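Local atomic coordinates of beta-L-arabinobiosidase (Bacteroides thetaiotaomicron, PDB entry 5MQR), a protein that is a gut-bacterial glycoside hydrolase that takes part in the breakdown of plant pectin, probably by cleaving arabinofuranose linkages. Residues Ile712-Tyr717 / Trp753-Val758; Gln802-Glu806 / Arg819-Tyr825; Ser824-Gly828 / Ile890-Leu896; Lys831-Ile835 / Met845-Gly850. One frame throughout, in Å; residues are numbered along the deposited sequence.

Interaction 1 of 4, residues Ile712-Tyr717 / Trp753-Val758; sequences IGHHIY and WNADAV
Gly-713 and Trp-753 meet where two helix starts lie side by side in the buried interior of the MGH1-like helical domain; the short axes of 712-717 and 754-758 are 8.8 Å apart and nearly parallel, at 4°. The contact is close because Gly-713 lets the indole lie on its backbone: its CA is 3.9 Å from the centroid of the five-membered ring of Trp-753, over the face, a CH-pi contact. The benzo edge of the same indole points at the face of His-714, a T-shaped pair with planes at 83° and CZ2 over the centre of the imidazole. Such parallel packing of helices fits the (alpha/alpha)6 barrel expected of a six-hairpin glycosidase. Beyond the indole, Tyr-717 reaches across to Asp-756, its OH donating to OD2 at 2.6 Å on the syn side of the carboxylate, the ring and carboxylate planes only 18° apart. Next to this pair, Ile-716 CB meets Ala-757 CB at 3.9 Å, while CG2, anti to the backbone N of Ile-716, lies 3.3 Å from Ala-757 O. Asn-754 crosses Ile-712 at about a right angle, OD1 being 3.4 Å from Ile-712 CG2, and its ND2 is hydrogen-bonded to Glu-781 OE2.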
# COMPACT_ATOMS: atom_id res chain seq x y z
N ILE A 712 -12.12 -19.98 -29.90
CA ILE A 712 -13.08 -19.79 -28.80
C ILE A 712 -12.44 -20.05 -27.43
O ILE A 712 -12.68 -19.31 -26.48
CB ILE A 712 -14.35 -20.64 -28.95
CG1 ILE A 712 -15.14 -20.23 -30.21
CG2 ILE A 712 -15.23 -20.45 -27.72
CD1 ILE A 712 -16.27 -21.15 -30.57
N GLY A 713 -11.64 -21.12 -27.33
CA GLY A 713 -10.94 -21.46 -26.09
C GLY A 713 -10.09 -20.31 -25.54
O GLY A 713 -10.21 -19.96 -24.37
N HIS A 714 -9.28 -19.71 -26.41
CA HIS A 714 -8.54 -18.49 -26.10
C HIS A 714 -9.47 -17.34 -25.72
O HIS A 714 -9.19 -16.63 -24.76
CB HIS A 714 -7.67 -18.03 -27.30
CG HIS A 714 -6.48 -18.89 -27.59
ND1 HIS A 714 -5.65 -19.38 -26.61
CD2 HIS A 714 -5.95 -19.29 -28.76
CE1 HIS A 714 -4.66 -20.06 -27.17
NE2 HIS A 714 -4.82 -20.03 -28.48
N HIS A 715 -10.56 -17.14 -26.49
CA HIS A 715 -11.53 -16.06 -26.19
C HIS A 715 -12.06 -16.15 -24.77
O HIS A 715 -12.16 -15.14 -24.07
CB HIS A 715 -12.70 -16.03 -27.18
CG HIS A 715 -12.30 -15.76 -28.59
ND1 HIS A 715 -13.11 -16.04 -29.66
CD2 HIS A 715 -11.13 -15.29 -29.11
CE1 HIS A 715 -12.48 -15.72 -30.78
NE2 HIS A 715 -11.28 -15.26 -30.47
N ILE A 716 -12.37 -17.36 -24.33
CA ILE A 716 -12.93 -17.57 -23.00
C ILE A 716 -11.85 -17.39 -21.94
O ILE A 716 -12.10 -16.77 -20.91
CB ILE A 716 -13.62 -18.93 -22.88
CG1 ILE A 716 -14.81 -18.98 -23.83
CG2 ILE A 716 -14.06 -19.19 -21.45
CD1 ILE A 716 -15.34 -20.36 -24.11
N TYR A 717 -10.67 -17.96 -22.18
CA TYR A 717 -9.56 -17.85 -21.21
C TYR A 717 -9.16 -16.38 -20.99
O TYR A 717 -8.84 -15.99 -19.87
CB TYR A 717 -8.35 -18.70 -21.61
CG TYR A 717 -8.29 -20.11 -21.02
CD1 TYR A 717 -9.06 -21.15 -21.51
CD2 TYR A 717 -7.39 -20.41 -19.98
CE1 TYR A 717 -8.96 -22.43 -20.98
CE2 TYR A 717 -7.28 -21.67 -19.46
CZ TYR A 717 -8.08 -22.69 -19.94
OH TYR A 717 -7.96 -23.94 -19.36
N TRP A 753 -11.53 -27.03 -27.36
CA TRP A 753 -11.30 -27.28 -25.92
C TRP A 753 -12.29 -26.50 -25.08
O TRP A 753 -12.01 -26.14 -23.94
CB TRP A 753 -9.85 -27.06 -25.50
CG TRP A 753 -9.27 -25.68 -25.44
CD1 TRP A 753 -9.20 -24.89 -24.36
CD2 TRP A 753 -8.60 -24.97 -26.49
NE1 TRP A 753 -8.57 -23.72 -24.64
CE2 TRP A 753 -8.17 -23.75 -25.95
CE3 TRP A 753 -8.30 -25.25 -27.82
CZ2 TRP A 753 -7.48 -22.79 -26.70
CZ3 TRP A 753 -7.61 -24.30 -28.56
CH2 TRP A 753 -7.22 -23.09 -28.01
N ASN A 754 -13.51 -26.35 -25.58
CA ASN A 754 -14.45 -25.42 -24.96
C ASN A 754 -15.04 -25.86 -23.64
O ASN A 754 -15.40 -24.99 -22.83
CB ASN A 754 -15.57 -25.07 -25.92
CG ASN A 754 -15.08 -24.27 -27.10
OD1 ASN A 754 -14.03 -23.60 -27.04
ND2 ASN A 754 -15.81 -24.35 -28.19
N ALA A 755 -15.14 -27.16 -23.40
CA ALA A 755 -15.60 -27.59 -22.08
C ALA A 755 -14.55 -27.25 -21.04
O ALA A 755 -14.89 -26.72 -19.99
CB ALA A 755 -15.95 -29.06 -22.05
N ASP A 756 -13.28 -27.50 -21.34
CA ASP A 756 -12.18 -27.02 -20.47
C ASP A 756 -12.24 -25.52 -20.26
O ASP A 756 -12.07 -25.09 -19.14
CB ASP A 756 -10.81 -27.40 -21.01
CG ASP A 756 -9.68 -26.70 -20.31
OD1 ASP A 756 -9.19 -27.23 -19.29
OD2 ASP A 756 -9.28 -25.63 -20.82
N ALA A 757 -12.47 -24.75 -21.32
CA ALA A 757 -12.55 -23.30 -21.21
C ALA A 757 -13.74 -22.81 -20.36
O ALA A 757 -13.59 -21.87 -19.61
CB ALA A 757 -12.56 -22.64 -22.59
N VAL A 758 -14.90 -23.45 -20.48
CA VAL A 758 -16.05 -23.10 -19.65
C VAL A 758 -15.80 -23.41 -18.16
O VAL A 758 -16.15 -22.59 -17.31
CB VAL A 758 -17.36 -23.76 -20.15
CG1 VAL A 758 -18.47 -23.68 -19.11
CG2 VAL A 758 -17.80 -23.07 -21.42

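Interaction 2 of 4, residues Gln802-Glu806 / Arg819-Tyr825; sequences QDGME and RPTINSY
Arg-819, the N-cap residue of helix 820-839, reaches back along Asp-803, the two side chains running in opposite directions. Its CB is 4.2 Å from Asp-803 OD2, and the chain stays close to that oxygen: CD is 3.7 Å from it. A bend at chi3 (60°) then turns the guanidinium so that NE donates to Asp-803 OD2 at 2.8 Å, an almost straight hydrogen bond (172° at the hydrogen), part of a salt bridge, that lies in the guanidinium plane. At the tip, NH2 meets Met-805 SE (selenomethionine) edge-on at 3.7 Å, and NH1 turns to weak bonds with Ser-808 and Gly-811. Asp-803 OD2 also accepts from Thr-821 OG1; the modelled 2.4 Å is shorter than usual, and its exact value is doubtful. Ser-751 takes up Asp-803 OD1, which gives the buried carboxylate partners on both oxygens. Met-805 comes tip to tip with Thr-821, SE to CG2 at 4.0 Å. A water joins Asp-803 O to Tyr-825 OH, whose direct protein partner is Gln-953 NE2. The loop 802-806 is thereby tied to the start of helix 820-839, with helix 948-964 touching Met-805 and helix 890-893 bordering Thr-821 and Tyr-825.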
# COMPACT_ATOMS: atom_id res chain seq x y z
N GLN A 802 -8.32 -27.94 -39.90
CA GLN A 802 -9.43 -27.92 -38.93
C GLN A 802 -8.96 -27.75 -37.48
O GLN A 802 -9.79 -27.52 -36.63
CB GLN A 802 -10.33 -29.17 -39.07
CG GLN A 802 -11.25 -29.12 -40.27
CD GLN A 802 -10.49 -29.27 -41.57
OE1 GLN A 802 -9.65 -30.16 -41.70
NE2 GLN A 802 -10.75 -28.39 -42.51
N ASP A 803 -7.65 -27.86 -37.22
CA ASP A 803 -7.05 -27.26 -36.01
C ASP A 803 -6.75 -25.77 -36.19
O ASP A 803 -6.21 -25.17 -35.28
CB ASP A 803 -5.74 -27.95 -35.60
CG ASP A 803 -5.95 -29.29 -34.96
OD1 ASP A 803 -7.00 -29.54 -34.33
OD2 ASP A 803 -5.03 -30.12 -35.07
N GLY A 804 -7.10 -25.18 -37.33
CA GLY A 804 -6.65 -23.84 -37.69
C GLY A 804 -5.18 -23.74 -38.06
O GLY A 804 -4.61 -22.64 -38.04
N MSE A 805 -4.55 -24.86 -38.40
CA MSE A 805 -3.11 -24.90 -38.58
C MSE A 805 -2.72 -25.49 -39.91
O MSE A 805 -1.92 -26.43 -40.00
CB MSE A 805 -2.44 -25.61 -37.40
CG MSE A 805 -2.97 -25.15 -36.05
SE MSE A 805 -2.05 -26.13 -34.62
CE MSE A 805 -2.88 -25.22 -33.09
N GLU A 806 -3.24 -24.90 -40.98
CA GLU A 806 -2.86 -25.31 -42.33
C GLU A 806 -1.34 -25.21 -42.59
O GLU A 806 -0.65 -24.35 -42.03
CB GLU A 806 -3.64 -24.50 -43.37
CG GLU A 806 -3.23 -23.05 -43.47
CD GLU A 806 -3.95 -22.24 -44.55
OE1 GLU A 806 -4.84 -22.79 -45.29
OE2 GLU A 806 -3.59 -21.03 -44.67
N ARG A 819 -3.26 -36.06 -34.11
CA ARG A 819 -2.49 -34.89 -33.70
C ARG A 819 -2.65 -34.62 -32.19
O ARG A 819 -3.75 -34.81 -31.66
CB ARG A 819 -2.93 -33.69 -34.52
CG ARG A 819 -2.51 -33.78 -35.98
CD ARG A 819 -3.23 -32.77 -36.86
NE ARG A 819 -2.98 -31.39 -36.44
CZ ARG A 819 -1.90 -30.65 -36.73
NH1 ARG A 819 -0.91 -31.12 -37.48
NH2 ARG A 819 -1.83 -29.40 -36.28
N PRO A 820 -1.57 -34.19 -31.49
CA PRO A 820 -1.74 -33.93 -30.04
C PRO A 820 -2.59 -32.72 -29.71
O PRO A 820 -2.89 -32.53 -28.54
CB PRO A 820 -0.30 -33.74 -29.53
CG PRO A 820 0.47 -33.34 -30.73
CD PRO A 820 -0.15 -34.14 -31.85
N THR A 821 -2.94 -31.91 -30.71
CA THR A 821 -3.99 -30.90 -30.58
C THR A 821 -5.31 -31.50 -30.09
O THR A 821 -5.66 -31.36 -28.91
CB THR A 821 -4.27 -30.19 -31.91
OG1 THR A 821 -4.41 -31.18 -32.95
CG2 THR A 821 -3.15 -29.21 -32.26
N ILE A 822 -6.02 -32.17 -31.00
CA ILE A 822 -7.39 -32.62 -30.72
C ILE A 822 -7.44 -33.66 -29.60
O ILE A 822 -8.36 -33.66 -28.80
CB ILE A 822 -8.16 -33.08 -31.98
CG1 ILE A 822 -9.60 -33.48 -31.61
CG2 ILE A 822 -7.48 -34.25 -32.66
CD1 ILE A 822 -10.59 -33.49 -32.76
N ASN A 823 -6.42 -34.52 -29.51
CA ASN A 823 -6.36 -35.50 -28.41
C ASN A 823 -6.22 -34.86 -27.02
O ASN A 823 -6.87 -35.32 -26.09
CB ASN A 823 -5.28 -36.55 -28.66
CG ASN A 823 -5.69 -37.52 -29.74
OD1 ASN A 823 -6.58 -38.35 -29.51
ND2 ASN A 823 -5.10 -37.39 -30.95
N SER A 824 -5.39 -33.83 -26.88
CA SER A 824 -5.25 -33.16 -25.61
C SER A 824 -6.52 -32.36 -25.30
O SER A 824 -6.95 -32.30 -24.15
CB SER A 824 -4.04 -32.22 -25.63
OG SER A 824 -2.84 -32.93 -25.80
N TYR A 825 -7.08 -31.74 -26.33
CA TYR A 825 -8.29 -30.95 -26.16
C TYR A 825 -9.43 -31.83 -25.62
O TYR A 825 -10.16 -31.43 -24.72
CB TYR A 825 -8.77 -30.31 -27.48
CG TYR A 825 -7.86 -29.35 -28.22
CD1 TYR A 825 -6.73 -28.77 -27.63
CD2 TYR A 825 -8.17 -28.99 -29.51
CE1 TYR A 825 -5.93 -27.88 -28.33
CE2 TYR A 825 -7.39 -28.10 -30.22
CZ TYR A 825 -6.26 -27.56 -29.64
OH TYR A 825 -5.51 -26.69 -30.39
O HOH W 1 -6.87 -25.85 -32.53

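Interaction 3 of 4, residues Ser824-Gly828 / Ile890-Leu896; sequences SYMYG and IPWYFNL
The backbones of Ser-824 and Pro-891 approach to 5.2 Å between CA atoms, and those of Gly-828 and Phe-894 to 5.4 Å, so one turn of helix 820-839 lies against a short, weakly bonded helix and the turn that ends it. That end is a Schellman motif with Asn-895, at positive phi, as the C-prime residue: Leu-896 N bonds to Pro-891 O and Asn-895 N to Trp-892 O. The turn sends Phe-894 and Leu-896 toward the longer helix. Ser-824 O stands 3.4 Å above the plane of the Phe-894 ring, toward its rim, and Phe-894 CD1 lies 3.6 Å from Gly-828 CA, a closeness that the missing side chain permits. Its CE2 arrives at the edge of the Tyr-825 ring, in plane, whereas Ile-890 CG2 meets Tyr-825 CE1 obliquely. Tyr-827 swings out with CG anti to the backbone N (chi1 170°), which places its ring under Leu-896: CG of the leucine is 3.9 Å from the ring centroid and 12° off its normal, a CH-pi contact over the centre. The hydroxyl of Tyr-827 is bridged through a water to Asn-895 O. Around this buried joint, helix 843-864 touches Tyr-827 and Leu-896 through Lys-857, while helix 948-964 flanks Ile-890 and bonds Asn-895 OD1 through Asn-964.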
# COMPACT_ATOMS: atom_id res chain seq x y z
N SER A 824 -5.39 -33.83 -26.88
CA SER A 824 -5.25 -33.16 -25.61
C SER A 824 -6.52 -32.36 -25.30
O SER A 824 -6.95 -32.30 -24.15
CB SER A 824 -4.04 -32.22 -25.63
OG SER A 824 -2.84 -32.93 -25.80
N TYR A 825 -7.08 -31.74 -26.33
CA TYR A 825 -8.29 -30.95 -26.16
C TYR A 825 -9.43 -31.83 -25.62
O TYR A 825 -10.16 -31.43 -24.72
CB TYR A 825 -8.77 -30.31 -27.48
CG TYR A 825 -7.86 -29.35 -28.22
CD1 TYR A 825 -6.73 -28.77 -27.63
CD2 TYR A 825 -8.17 -28.99 -29.51
CE1 TYR A 825 -5.93 -27.88 -28.33
CE2 TYR A 825 -7.39 -28.10 -30.22
CZ TYR A 825 -6.26 -27.56 -29.64
OH TYR A 825 -5.51 -26.69 -30.39
N MSE A 826 -9.57 -33.01 -26.19
CA MSE A 826 -10.65 -33.92 -25.79
C MSE A 826 -10.35 -34.46 -24.43
O MSE A 826 -11.27 -34.56 -23.61
CB MSE A 826 -10.90 -35.00 -26.83
CG MSE A 826 -11.37 -34.38 -28.16
SE MSE A 826 -13.07 -33.41 -28.03
CE MSE A 826 -14.29 -34.91 -27.75
N TYR A 827 -9.07 -34.76 -24.14
CA TYR A 827 -8.68 -35.08 -22.76
C TYR A 827 -9.17 -33.99 -21.79
O TYR A 827 -9.85 -34.29 -20.80
CB TYR A 827 -7.16 -35.25 -22.61
CG TYR A 827 -6.75 -35.33 -21.17
CD1 TYR A 827 -6.90 -36.52 -20.45
CD2 TYR A 827 -6.26 -34.22 -20.50
CE1 TYR A 827 -6.56 -36.59 -19.11
CE2 TYR A 827 -5.91 -34.29 -19.16
CZ TYR A 827 -6.06 -35.47 -18.47
OH TYR A 827 -5.71 -35.52 -17.14
N GLY A 828 -8.80 -32.75 -22.09
CA GLY A 828 -9.20 -31.58 -21.31
C GLY A 828 -10.71 -31.43 -21.15
O GLY A 828 -11.19 -31.15 -20.04
N ILE A 890 0.95 -29.00 -26.05
CA ILE A 890 -0.47 -28.89 -25.69
C ILE A 890 -0.91 -29.90 -24.61
O ILE A 890 -1.72 -29.55 -23.78
CB ILE A 890 -1.39 -28.94 -26.93
CG1 ILE A 890 -1.13 -27.72 -27.82
CG2 ILE A 890 -2.87 -28.89 -26.56
CD1 ILE A 890 -1.84 -27.79 -29.16
N PRO A 891 -0.34 -31.11 -24.56
CA PRO A 891 -0.72 -31.95 -23.42
C PRO A 891 -0.62 -31.25 -22.04
O PRO A 891 -1.51 -31.45 -21.20
CB PRO A 891 0.26 -33.12 -23.51
CG PRO A 891 0.55 -33.23 -24.98
CD PRO A 891 0.65 -31.79 -25.41
N TRP A 892 0.42 -30.43 -21.83
CA TRP A 892 0.57 -29.68 -20.58
C TRP A 892 -0.40 -28.50 -20.39
O TRP A 892 -0.61 -28.05 -19.28
CB TRP A 892 2.00 -29.16 -20.42
CG TRP A 892 2.93 -30.24 -20.08
CD1 TRP A 892 3.12 -30.79 -18.85
CD2 TRP A 892 3.78 -30.93 -20.97
NE1 TRP A 892 4.06 -31.76 -18.92
CE2 TRP A 892 4.50 -31.87 -20.21
CE3 TRP A 892 4.05 -30.82 -22.34
CZ2 TRP A 892 5.45 -32.73 -20.76
CZ3 TRP A 892 5.00 -31.68 -22.91
CH2 TRP A 892 5.68 -32.62 -22.11
N TYR A 893 -0.98 -28.00 -21.47
CA TYR A 893 -2.10 -27.05 -21.37
C TYR A 893 -3.25 -27.60 -20.51
O TYR A 893 -3.96 -26.83 -19.88
CB TYR A 893 -2.61 -26.70 -22.78
CG TYR A 893 -3.56 -25.56 -22.87
CD1 TYR A 893 -4.89 -25.75 -22.60
CD2 TYR A 893 -3.15 -24.30 -23.30
CE1 TYR A 893 -5.79 -24.70 -22.67
CE2 TYR A 893 -4.04 -23.25 -23.41
CZ TYR A 893 -5.37 -23.45 -23.08
OH TYR A 893 -6.30 -22.43 -23.17
N PHE A 894 -3.40 -28.92 -20.49
CA PHE A 894 -4.45 -29.56 -19.70
C PHE A 894 -3.90 -30.45 -18.61
O PHE A 894 -4.61 -31.30 -18.08
CB PHE A 894 -5.37 -30.36 -20.63
CG PHE A 894 -5.88 -29.57 -21.79
CD1 PHE A 894 -7.01 -28.79 -21.67
CD2 PHE A 894 -5.20 -29.58 -22.98
CE1 PHE A 894 -7.47 -28.03 -22.74
CE2 PHE A 894 -5.65 -28.83 -24.06
CZ PHE A 894 -6.79 -28.05 -23.94
N ASN A 895 -2.64 -30.23 -18.25
CA ASN A 895 -1.94 -31.08 -17.26
C ASN A 895 -2.12 -32.59 -17.53
O ASN A 895 -2.30 -33.38 -16.61
CB ASN A 895 -2.41 -30.71 -15.84
CG ASN A 895 -2.15 -29.26 -15.49
OD1 ASN A 895 -1.01 -28.86 -15.30
ND2 ASN A 895 -3.18 -28.47 -15.43
N LEU A 896 -2.06 -32.96 -18.81
CA LEU A 896 -2.24 -34.36 -19.20
C LEU A 896 -1.11 -35.27 -18.72
O LEU A 896 -1.38 -36.32 -18.14
CB LEU A 896 -2.46 -34.47 -20.72
CG LEU A 896 -2.82 -35.82 -21.34
CD1 LEU A 896 -3.39 -35.64 -22.74
CD2 LEU A 896 -1.62 -36.75 -21.39
O HOH W 2 -4.87 -33.45 -15.56

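Interaction 4 of 4, residues Lys831-Ile835 / Met845-Gly850; sequences KALSI and MAMRYG
One face of the Tyr-849 ring is taken by Leu-833, whose CB stands 4.0 Å from the ring centroid and 22° off the normal, a CH-pi contact displaced toward the CG and CD1 rim. Leu-833 CD1 extends the same contact outward to Tyr-849 CE1, at 3.7 Å, so that the leucine follows one side of the ring. At the ring edge, in plane, lies the carbonyl oxygen of Met-845, one turn back on the same helix. Tyr-782 pairs edge-to-face with this ring, and Arg-852 adds a cation-pi contact. Met-845, a selenomethionine, has CG anti to the backbone N and an extended chain beyond it, which carries CE to Leu-833 CD2 at 3.7 Å. The helices are consecutive in the chain and run antiparallel, at 168° with short-segment axes 7.5 Å apart: a helical hairpin, consistent with the (alpha/alpha)6 barrel expected of a six-hairpin glycosidase. Small residues let the backbones come together, the CA atoms of Ser-834 and Ala-846 being 4.0 Å apart. Here Ser-834 OG, anti to its own amide nitrogen, donates to Ala-846 O at 2.6 Å. The hydroxyl is tilted 22° from the carbonyl plane, and the oxygen also accepts the helical N-H of Gly-850, so two donors share it. Gly-850 fits at this narrow point, its N 3.6 Å from Ser-834 CB. On the buried side, helix 768-788 touches Met-845 and Tyr-849 through Glu-779, and Ala-755 of helix 754-765 rests on Leu-833.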
# COMPACT_ATOMS: atom_id res chain seq x y z
N LYS A 831 -11.98 -34.26 -18.92
CA LYS A 831 -11.62 -34.02 -17.53
C LYS A 831 -12.54 -32.95 -16.93
O LYS A 831 -13.02 -33.10 -15.82
CB LYS A 831 -10.17 -33.56 -17.41
CG LYS A 831 -9.46 -34.07 -16.16
CD LYS A 831 -8.50 -33.07 -15.52
CE LYS A 831 -7.53 -32.39 -16.49
NZ LYS A 831 -6.82 -31.30 -15.75
N ALA A 832 -12.79 -31.90 -17.70
CA ALA A 832 -13.61 -30.78 -17.25
C ALA A 832 -15.06 -31.20 -17.07
O ALA A 832 -15.69 -30.81 -16.10
CB ALA A 832 -13.51 -29.61 -18.21
N LEU A 833 -15.58 -32.00 -17.99
CA LEU A 833 -16.94 -32.49 -17.88
C LEU A 833 -17.10 -33.45 -16.70
O LEU A 833 -18.15 -33.46 -16.10
CB LEU A 833 -17.43 -33.13 -19.19
CG LEU A 833 -17.92 -32.11 -20.23
CD1 LEU A 833 -17.90 -32.70 -21.63
CD2 LEU A 833 -19.32 -31.62 -19.91
N SER A 834 -16.07 -34.23 -16.36
CA SER A 834 -16.10 -35.07 -15.17
C SER A 834 -16.27 -34.23 -13.91
O SER A 834 -17.16 -34.49 -13.10
CB SER A 834 -14.83 -35.91 -15.05
OG SER A 834 -14.94 -36.81 -13.95
N ILE A 835 -15.41 -33.23 -13.77
CA ILE A 835 -15.52 -32.25 -12.68
C ILE A 835 -16.91 -31.59 -12.66
O ILE A 835 -17.50 -31.49 -11.60
CB ILE A 835 -14.38 -31.21 -12.72
CG1 ILE A 835 -13.05 -31.88 -12.31
CG2 ILE A 835 -14.66 -30.02 -11.81
CD1 ILE A 835 -11.81 -31.13 -12.74
N MSE A 845 -22.18 -39.18 -14.52
CA MSE A 845 -21.52 -38.34 -15.51
C MSE A 845 -20.06 -38.16 -15.14
O MSE A 845 -19.21 -38.16 -16.02
CB MSE A 845 -22.24 -36.99 -15.59
CG MSE A 845 -21.55 -35.97 -16.49
SE MSE A 845 -22.57 -34.26 -16.46
CE MSE A 845 -21.00 -33.28 -17.12
N ALA A 846 -19.77 -37.98 -13.86
CA ALA A 846 -18.40 -37.87 -13.41
C ALA A 846 -17.58 -39.07 -13.86
O ALA A 846 -16.50 -38.89 -14.38
CB ALA A 846 -18.33 -37.73 -11.91
N MSE A 847 -18.11 -40.27 -13.69
CA MSE A 847 -17.39 -41.48 -14.09
C MSE A 847 -17.31 -41.63 -15.59
O MSE A 847 -16.24 -41.88 -16.10
CB MSE A 847 -18.03 -42.73 -13.48
CG MSE A 847 -17.28 -44.03 -13.77
SE MSE A 847 -15.39 -43.84 -13.22
CE MSE A 847 -15.59 -43.38 -11.32
N ARG A 848 -18.43 -41.50 -16.30
CA ARG A 848 -18.43 -41.58 -17.78
C ARG A 848 -17.33 -40.72 -18.43
O ARG A 848 -16.61 -41.19 -19.33
CB ARG A 848 -19.79 -41.19 -18.39
CG ARG A 848 -20.80 -42.32 -18.45
CD ARG A 848 -22.12 -41.87 -19.05
NE ARG A 848 -22.95 -41.14 -18.09
CZ ARG A 848 -23.68 -41.70 -17.11
NH1 ARG A 848 -23.69 -43.01 -16.91
NH2 ARG A 848 -24.39 -40.92 -16.31
N TYR A 849 -17.19 -39.49 -17.97
CA TYR A 849 -16.21 -38.59 -18.56
C TYR A 849 -14.81 -38.73 -17.96
O TYR A 849 -13.84 -38.47 -18.65
CB TYR A 849 -16.70 -37.13 -18.52
CG TYR A 849 -17.73 -36.87 -19.58
CD1 TYR A 849 -17.35 -36.55 -20.87
CD2 TYR A 849 -19.09 -36.99 -19.31
CE1 TYR A 849 -18.29 -36.33 -21.87
CE2 TYR A 849 -20.05 -36.79 -20.29
CZ TYR A 849 -19.65 -36.45 -21.58
OH TYR A 849 -20.59 -36.24 -22.55
N GLY A 850 -14.71 -39.13 -16.69
CA GLY A 850 -13.43 -39.45 -16.06
C GLY A 850 -12.77 -40.66 -16.73
O GLY A 850 -11.57 -40.67 -16.92

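In the fold
Helix 820-839 serves interactions 2, 3 and 4 in turn, from its N-cap onward; interactions 2 and 3 share Ser-824 and Tyr-825, while the centres of 2 and 4 are about 21 Å apart without touching. Interaction 1 reaches all three: Trp-753 CE3 lies 3.6 Å from Tyr-825 CZ, Trp-753 CB 3.6 Å from Phe-894 CZ, and Asp-756 CA 3.7 Å from Ala-832 CB. Interaction 4 is nested within the chain loop closed by interaction 3, and Lys-831 NZ makes a weak hydrogen bond to Phe-894 O. A bound buffer molecule (HEPES) lies about 10 Å from the Met-805 side chain and 13 Å from that of Ile-712.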